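Local atomic coordinates of phosphocarrier protein (Mycoplasma capricolum, PDB entry 1PCH), a protein that carries phosphoryl groups as the general, non-sugar-specific component of the phosphoenolpyruvate-dependent sugar phosphotransferase system. Residues F28-N37 / T58-A69; A18-S29 / L43-A51. One frame throughout, in Å; residues are numbered along the deposited sequence.

Contact 1 (F28-N37 / T58-A69); sequences FSSNITIIAN and TEITIQADGNDA
Asp68 OD1 is gripped twice by Ser30. Ser30 OG donates to Asp68 OD1 at 2.7 Å, nearly along the C-O axis. The backbone N of Ser30 meets the same oxygen on its syn side. Asp68 OD2 takes Ser29 N at 3.0 Å, also on the syn side. Both oxygens are thus tied to consecutive amides, which fixes the rotation of the carboxylate. Asp68 chi1 of 56° sets CG between its own N and carbonyl carbon and turns the group toward residues 28-30. The Phe28 ring presents an edge to this carboxylate, with Phe28 CD1 3.4 Å from Asp68 OD2 and the two planes 76° apart. Gly66 CA lies 4.0 Å from Ser30 CA; this approach and the backbone shape suit a residue with no side chain.

Beyond this end, strands 31-36 and 59-65 run antiparallel. Three hydrogen-bonded pairs, Asn31 with Asp65, Thr33 with Gln63 and Ile35 with Thr61, make the ladder. A water extends it, accepting from Asn37 N and donating to Glu59 O. On one face Ile62 CD1 sits 3.6 Å from Ile34 CB, and Ile62 CG2 meets Ile32 CG2 at 3.8 Å. With Ile62 CG1 beside the backbone N (chi1 -56°), the CG2 branch is anti to N and faces Ile32. The other face carries Thr33, Ile35, Thr61 and Gln63.

These are the two central strands of the HPr open-faced beta-sandwich. Strand 2-6 flanks 59-65, and strand 39-42 flanks 31-36. The isoleucine face is covered by helices: Met80 of helix 69-82 touches Ile60 and Ile62, while Val49 and Met52 of helix 46-52 touch Ile34.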
# COMPACT_ATOMS: atom_id res chain seq x y z
N PHE A 28 -7.55 0.83 10.46
CA PHE A 28 -6.89 -0.16 11.23
C PHE A 28 -6.02 0.40 12.34
O PHE A 28 -5.33 1.39 12.23
CB PHE A 28 -6.03 -1.06 10.31
CG PHE A 28 -6.92 -1.74 9.26
CD1 PHE A 28 -7.66 -2.85 9.63
CD2 PHE A 28 -7.03 -1.26 7.97
CE1 PHE A 28 -8.48 -3.49 8.75
CE2 PHE A 28 -7.88 -1.91 7.08
CZ PHE A 28 -8.59 -3.00 7.45
N SER A 29 -6.07 -0.31 13.47
CA SER A 29 -5.22 0.06 14.56
C SER A 29 -3.76 -0.30 14.27
O SER A 29 -2.86 0.36 14.76
CB SER A 29 -5.65 -0.63 15.87
OG SER A 29 -5.55 -2.01 15.77
N SER A 30 -3.55 -1.36 13.46
CA SER A 30 -2.21 -1.79 13.16
C SER A 30 -1.39 -0.64 12.52
O SER A 30 -1.93 0.17 11.82
CB SER A 30 -2.23 -2.87 12.04
OG SER A 30 -2.74 -4.09 12.58
N ASN A 31 -0.11 -0.81 12.67
CA ASN A 31 0.88 0.03 11.98
C ASN A 31 1.04 -0.60 10.59
O ASN A 31 1.34 -1.76 10.45
CB ASN A 31 2.19 0.01 12.73
CG ASN A 31 1.98 0.60 14.13
OD1 ASN A 31 1.60 1.77 14.21
ND2 ASN A 31 2.18 -0.20 15.16
N ILE A 32 0.79 0.20 9.56
CA ILE A 32 0.85 -0.30 8.21
C ILE A 32 1.85 0.50 7.39
O ILE A 32 1.74 1.66 7.07
CB ILE A 32 -0.51 -0.34 7.54
CG1 ILE A 32 -1.56 -1.10 8.36
CG2 ILE A 32 -0.38 -0.95 6.15
CD1 ILE A 32 -2.99 -0.80 7.89
N THR A 33 2.96 -0.24 7.12
CA THR A 33 4.06 0.37 6.40
C THR A 33 4.15 -0.19 4.99
O THR A 33 3.83 -1.33 4.69
CB THR A 33 5.36 0.12 7.19
OG1 THR A 33 5.15 0.64 8.50
CG2 THR A 33 6.53 0.86 6.56
N ILE A 34 4.58 0.67 4.11
CA ILE A 34 4.80 0.32 2.70
C ILE A 34 6.30 0.54 2.46
O ILE A 34 6.87 1.52 2.94
CB ILE A 34 3.96 1.09 1.75
CG1 ILE A 34 4.23 0.76 0.25
CG2 ILE A 34 4.07 2.59 1.97
CD1 ILE A 34 3.12 1.33 -0.64
N ILE A 35 6.91 -0.47 1.88
CA ILE A 35 8.34 -0.49 1.61
C ILE A 35 8.53 -0.64 0.09
O ILE A 35 7.82 -1.43 -0.54
CB ILE A 35 8.98 -1.75 2.27
CG1 ILE A 35 8.81 -1.77 3.78
CG2 ILE A 35 10.40 -1.92 1.85
CD1 ILE A 35 8.92 -3.12 4.43
N ALA A 36 9.41 0.17 -0.44
CA ALA A 36 9.79 0.25 -1.82
C ALA A 36 11.24 0.78 -1.94
O ALA A 36 11.59 1.83 -1.44
CB ALA A 36 8.85 1.07 -2.64
N ASN A 37 12.07 -0.02 -2.63
CA ASN A 37 13.46 0.40 -2.82
C ASN A 37 14.06 0.61 -1.44
O ASN A 37 13.94 -0.27 -0.58
CB ASN A 37 13.59 1.61 -3.71
CG ASN A 37 12.68 1.63 -4.91
OD1 ASN A 37 11.88 2.56 -5.13
ND2 ASN A 37 12.74 0.60 -5.74
N THR A 58 7.80 -1.52 -9.80
CA THR A 58 8.38 -1.55 -8.50
C THR A 58 7.74 -2.64 -7.65
O THR A 58 6.53 -2.83 -7.67
CB THR A 58 8.23 -0.20 -7.76
OG1 THR A 58 8.83 0.83 -8.58
CG2 THR A 58 8.95 -0.18 -6.44
N GLU A 59 8.57 -3.38 -6.95
CA GLU A 59 8.08 -4.40 -6.05
C GLU A 59 7.97 -3.71 -4.65
O GLU A 59 8.91 -3.17 -4.12
CB GLU A 59 9.04 -5.57 -5.89
CG GLU A 59 8.40 -6.69 -5.05
CD GLU A 59 9.34 -7.89 -4.92
OE1 GLU A 59 10.31 -7.78 -4.17
OE2 GLU A 59 9.07 -8.93 -5.58
N ILE A 60 6.74 -3.78 -4.17
CA ILE A 60 6.48 -3.18 -2.87
C ILE A 60 6.15 -4.30 -1.89
O ILE A 60 5.72 -5.38 -2.26
CB ILE A 60 5.32 -2.20 -2.95
CG1 ILE A 60 3.99 -2.85 -3.40
CG2 ILE A 60 5.68 -1.03 -3.85
CD1 ILE A 60 2.80 -2.41 -2.61
N THR A 61 6.33 -3.94 -0.62
CA THR A 61 6.01 -4.83 0.46
C THR A 61 5.16 -4.03 1.46
O THR A 61 5.47 -2.88 1.68
CB THR A 61 7.29 -5.31 1.18
OG1 THR A 61 8.03 -6.10 0.22
CG2 THR A 61 6.87 -6.30 2.27
N ILE A 62 4.07 -4.64 1.85
CA ILE A 62 3.20 -4.04 2.84
C ILE A 62 3.31 -4.90 4.13
O ILE A 62 3.19 -6.13 4.06
CB ILE A 62 1.75 -3.94 2.42
CG1 ILE A 62 1.51 -3.20 1.13
CG2 ILE A 62 0.90 -3.37 3.55
CD1 ILE A 62 1.79 -1.73 1.20
N GLN A 63 3.62 -4.24 5.21
CA GLN A 63 3.80 -4.87 6.49
C GLN A 63 2.76 -4.27 7.48
O GLN A 63 2.72 -3.06 7.57
CB GLN A 63 5.19 -4.60 7.08
CG GLN A 63 5.48 -5.34 8.38
CD GLN A 63 6.69 -6.28 8.22
OE1 GLN A 63 6.51 -7.48 8.07
NE2 GLN A 63 7.89 -5.72 8.21
N ALA A 64 2.00 -5.14 8.09
CA ALA A 64 1.00 -4.65 9.07
C ALA A 64 1.40 -5.27 10.43
O ALA A 64 1.70 -6.46 10.49
CB ALA A 64 -0.37 -5.08 8.65
N ASP A 65 1.44 -4.45 11.45
CA ASP A 65 1.79 -4.95 12.78
C ASP A 65 0.76 -4.41 13.76
O ASP A 65 0.46 -3.23 13.87
CB ASP A 65 3.21 -4.66 13.17
CG ASP A 65 4.21 -5.08 12.08
OD1 ASP A 65 4.29 -6.30 11.79
OD2 ASP A 65 4.87 -4.19 11.48
N GLY A 66 0.11 -5.37 14.41
CA GLY A 66 -0.93 -4.94 15.32
C GLY A 66 -2.03 -5.95 15.40
O GLY A 66 -2.03 -6.99 14.76
N ASN A 67 -3.00 -5.62 16.25
CA ASN A 67 -4.05 -6.57 16.56
C ASN A 67 -4.94 -6.94 15.44
O ASN A 67 -5.51 -8.04 15.41
CB ASN A 67 -4.71 -6.20 17.87
CG ASN A 67 -6.14 -5.74 17.75
OD1 ASN A 67 -6.39 -4.63 17.28
ND2 ASN A 67 -7.06 -6.61 18.19
N ASP A 68 -5.06 -6.04 14.44
CA ASP A 68 -5.94 -6.35 13.30
C ASP A 68 -5.17 -6.52 12.03
O ASP A 68 -5.67 -6.45 10.88
CB ASP A 68 -7.00 -5.27 13.20
CG ASP A 68 -6.57 -3.87 13.06
OD1 ASP A 68 -5.36 -3.58 12.88
OD2 ASP A 68 -7.47 -2.96 13.06
N ALA A 69 -3.88 -6.83 12.19
CA ALA A 69 -3.00 -6.98 11.05
C ALA A 69 -3.48 -7.93 10.01
O ALA A 69 -3.32 -7.72 8.78
CB ALA A 69 -1.57 -7.33 11.51
O HOH W 1 -2.90 -2.49 17.02
O HOH W 2 11.35 -2.34 -3.73

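Contact 2 (A18-S29 / L43-A51); sequences ASVLAKEASKFS and LKSIMNVMA. With SO4 (sulfate ion), chain B.
Lys44 chi1 of -63° places CG beside its backbone N, and an extended chain beyond CG carries NZ to the carbonyl of Phe28. Lys44 NZ to Phe28 O is 2.7 Å, with the donor tilted from the carbonyl plane. On the way Lys44 CG lies 3.8 Å from Ala25 CB. Ile46 has CG1 anti to its N, chi1 176°, which sends Ile46 CD1 to 3.6 Å from Ser19 CA.

Small residues of helix 15-25 make the close packing. Ala22 CA gives a CA-H...O contact of 3.2 Å to Leu43 O, and Ala22 CB rests by the carbonyls of Leu43 and Lys44. Ala18 CB touches Val49 CG1 at 3.7 Å. Leu43 CD1 and CD2 meet Leu21 CB and Ala25 CB.

At the start of helix 46-52, Ser45 OG caps the helix by accepting from Asn48 N. A sulfate, probably from the crystallisation liquor, binds here. Ile46 N donates to sulfate O2 at 3.0 Å and Met47 N to sulfate O3 at 3.2 Å.

Ser45 is the predicted HPrK/P phosphorylation site and is unmodified here. The anion bound by amides at the helix start is consistent with a place able to hold a phosphate. Lys44 NZ also bonds Ser30 O, so two carbonyls probably share its charge. Apolar packing joins the helices, while Lys44 ties the loop before helix 46-52 to the turn after helix 15-25.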
# COMPACT_ATOMS: atom_id res chain seq x y z
N ALA A 18 -3.33 6.02 -4.06
CA ALA A 18 -2.77 6.36 -2.79
C ALA A 18 -3.88 6.85 -1.83
O ALA A 18 -3.84 6.52 -0.66
CB ALA A 18 -1.71 7.45 -2.92
N SER A 19 -4.78 7.65 -2.37
CA SER A 19 -5.83 8.23 -1.52
C SER A 19 -6.73 7.14 -0.97
O SER A 19 -7.08 7.20 0.21
CB SER A 19 -6.64 9.27 -2.29
OG SER A 19 -7.51 8.72 -3.21
N VAL A 20 -7.13 6.21 -1.83
CA VAL A 20 -7.96 5.09 -1.48
C VAL A 20 -7.30 4.17 -0.47
O VAL A 20 -7.84 3.68 0.50
CB VAL A 20 -8.45 4.29 -2.70
CG1 VAL A 20 -9.30 3.13 -2.24
CG2 VAL A 20 -9.24 5.21 -3.62
N LEU A 21 -5.99 3.93 -0.71
CA LEU A 21 -5.23 3.11 0.22
C LEU A 21 -5.07 3.79 1.57
O LEU A 21 -5.24 3.12 2.57
CB LEU A 21 -3.86 2.79 -0.34
CG LEU A 21 -3.94 1.75 -1.50
CD1 LEU A 21 -2.55 1.89 -2.21
CD2 LEU A 21 -4.05 0.35 -0.88
N ALA A 22 -4.74 5.07 1.59
CA ALA A 22 -4.56 5.79 2.86
C ALA A 22 -5.84 5.74 3.67
O ALA A 22 -5.81 5.53 4.88
CB ALA A 22 -4.15 7.21 2.56
N LYS A 23 -6.97 5.89 2.97
CA LYS A 23 -8.27 5.85 3.65
C LYS A 23 -8.50 4.49 4.28
O LYS A 23 -8.98 4.30 5.39
CB LYS A 23 -9.37 6.08 2.58
CG LYS A 23 -10.76 5.68 3.12
CD LYS A 23 -11.84 5.97 2.11
CE LYS A 23 -13.24 5.71 2.63
NZ LYS A 23 -14.22 5.54 1.51
N GLU A 24 -8.24 3.47 3.46
CA GLU A 24 -8.45 2.10 3.92
C GLU A 24 -7.54 1.73 5.05
O GLU A 24 -7.95 1.19 6.08
CB GLU A 24 -8.35 1.10 2.77
CG GLU A 24 -8.72 -0.30 3.29
CD GLU A 24 -10.24 -0.47 3.23
OE1 GLU A 24 -10.91 0.45 2.69
OE2 GLU A 24 -10.70 -1.53 3.65
N ALA A 25 -6.24 2.06 4.88
CA ALA A 25 -5.31 1.75 5.97
C ALA A 25 -5.67 2.43 7.27
O ALA A 25 -5.46 1.88 8.34
CB ALA A 25 -3.90 2.18 5.52
N SER A 26 -6.22 3.66 7.19
CA SER A 26 -6.50 4.46 8.37
C SER A 26 -7.55 3.91 9.29
O SER A 26 -7.74 4.37 10.42
CB SER A 26 -6.95 5.88 7.92
OG SER A 26 -5.79 6.53 7.39
N LYS A 27 -8.23 2.89 8.83
CA LYS A 27 -9.28 2.25 9.58
C LYS A 27 -8.77 1.29 10.63
O LYS A 27 -9.53 0.87 11.50
CB LYS A 27 -10.11 1.39 8.55
CG LYS A 27 -10.56 2.26 7.36
CD LYS A 27 -11.28 1.35 6.35
CE LYS A 27 -12.37 2.10 5.59
NZ LYS A 27 -13.20 1.05 4.81
N PHE A 28 -7.55 0.83 10.46
CA PHE A 28 -6.89 -0.16 11.23
C PHE A 28 -6.02 0.40 12.34
O PHE A 28 -5.33 1.39 12.23
CB PHE A 28 -6.03 -1.06 10.31
CG PHE A 28 -6.92 -1.74 9.26
CD1 PHE A 28 -7.66 -2.85 9.63
CD2 PHE A 28 -7.03 -1.26 7.97
CE1 PHE A 28 -8.48 -3.49 8.75
CE2 PHE A 28 -7.88 -1.91 7.08
CZ PHE A 28 -8.59 -3.00 7.45
N SER A 29 -6.07 -0.31 13.47
CA SER A 29 -5.22 0.06 14.56
C SER A 29 -3.76 -0.30 14.27
O SER A 29 -2.86 0.36 14.76
CB SER A 29 -5.65 -0.63 15.87
OG SER A 29 -5.55 -2.01 15.77
N LEU A 43 1.44 3.90 5.34
CA LEU A 43 0.43 3.76 4.31
C LEU A 43 -0.82 4.58 4.60
O LEU A 43 -1.64 4.83 3.73
CB LEU A 43 0.15 2.31 4.02
CG LEU A 43 -0.65 1.95 2.80
CD1 LEU A 43 -0.12 2.36 1.48
CD2 LEU A 43 -1.20 0.55 2.87
N LYS A 44 -0.90 5.00 5.87
CA LYS A 44 -2.03 5.80 6.30
C LYS A 44 -1.89 7.25 5.87
O LYS A 44 -2.84 8.02 5.93
CB LYS A 44 -2.21 5.72 7.83
CG LYS A 44 -2.52 4.33 8.32
CD LYS A 44 -2.52 4.24 9.83
CE LYS A 44 -3.06 2.87 10.27
NZ LYS A 44 -3.08 2.80 11.77
N SER A 45 -0.69 7.62 5.47
CA SER A 45 -0.42 8.99 5.04
C SER A 45 -0.32 9.09 3.51
O SER A 45 0.62 8.55 2.91
CB SER A 45 0.90 9.48 5.64
OG SER A 45 1.38 10.64 4.98
N ILE A 46 -1.24 9.83 2.91
CA ILE A 46 -1.20 9.99 1.47
C ILE A 46 0.07 10.72 1.03
O ILE A 46 0.65 10.44 0.01
CB ILE A 46 -2.41 10.73 0.89
CG1 ILE A 46 -2.24 10.95 -0.64
CG2 ILE A 46 -2.59 12.09 1.54
CD1 ILE A 46 -3.59 11.03 -1.32
N MET A 47 0.47 11.72 1.85
CA MET A 47 1.70 12.42 1.53
C MET A 47 2.90 11.53 1.55
O MET A 47 3.73 11.54 0.58
CB MET A 47 1.88 13.62 2.47
CG MET A 47 3.29 14.18 2.39
SD MET A 47 3.61 15.62 3.43
CE MET A 47 5.07 16.29 2.60
N ASN A 48 3.05 10.70 2.55
CA ASN A 48 4.15 9.78 2.68
C ASN A 48 4.22 8.83 1.46
O ASN A 48 5.27 8.59 0.92
CB ASN A 48 3.93 8.84 3.88
CG ASN A 48 4.58 9.24 5.14
OD1 ASN A 48 5.04 8.35 5.90
ND2 ASN A 48 4.64 10.53 5.43
N VAL A 49 3.06 8.33 1.11
CA VAL A 49 2.96 7.37 0.00
C VAL A 49 3.25 8.04 -1.31
O VAL A 49 4.01 7.51 -2.16
CB VAL A 49 1.63 6.64 0.04
CG1 VAL A 49 1.23 6.01 -1.23
CG2 VAL A 49 1.53 5.79 1.28
N MET A 50 2.76 9.24 -1.54
CA MET A 50 3.07 9.94 -2.76
C MET A 50 4.56 10.32 -2.86
O MET A 50 5.11 10.29 -3.96
CB MET A 50 2.18 11.16 -2.87
CG MET A 50 0.70 10.77 -2.96
SD MET A 50 0.26 10.06 -4.51
CE MET A 50 -0.26 11.48 -5.45
N ALA A 51 5.16 10.70 -1.77
CA ALA A 51 6.55 11.13 -1.67
C ALA A 51 7.50 9.99 -2.04
O ALA A 51 8.65 10.22 -2.35
CB ALA A 51 6.87 11.66 -0.30
S SO4 B . -2.03 12.67 5.30
O1 SO4 B . -2.92 13.88 5.52
O2 SO4 B . -2.87 11.59 4.69
O3 SO4 B . -0.88 13.04 4.45
O4 SO4 B . -1.57 12.19 6.65

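From the N terminus, strand 2-6 comes first, then helix 15-25, where contact 2 begins. The chain turns at Phe28 and Ser29, which both contacts share, and enters strand 31-36 of contact 1. Strand 39-42 follows. Residues 43-51 then return to helix 15-25, and contact 2 closes a loop with 13 residues between its segments. Strand 59-65 comes back beside 31-36, closing the 20-residue loop of contact 1. The loops cross, since their segments alternate. A probable Ile32 O to Leu43 N hydrogen bond and packing of Ile34 CD1 on Leu43 CD1 bridge them. Contact 1 pairs central strands, contact 2 packs helices 15-25 and 46-52, and Leu43 and Lys44 join them; helix 69-82 follows.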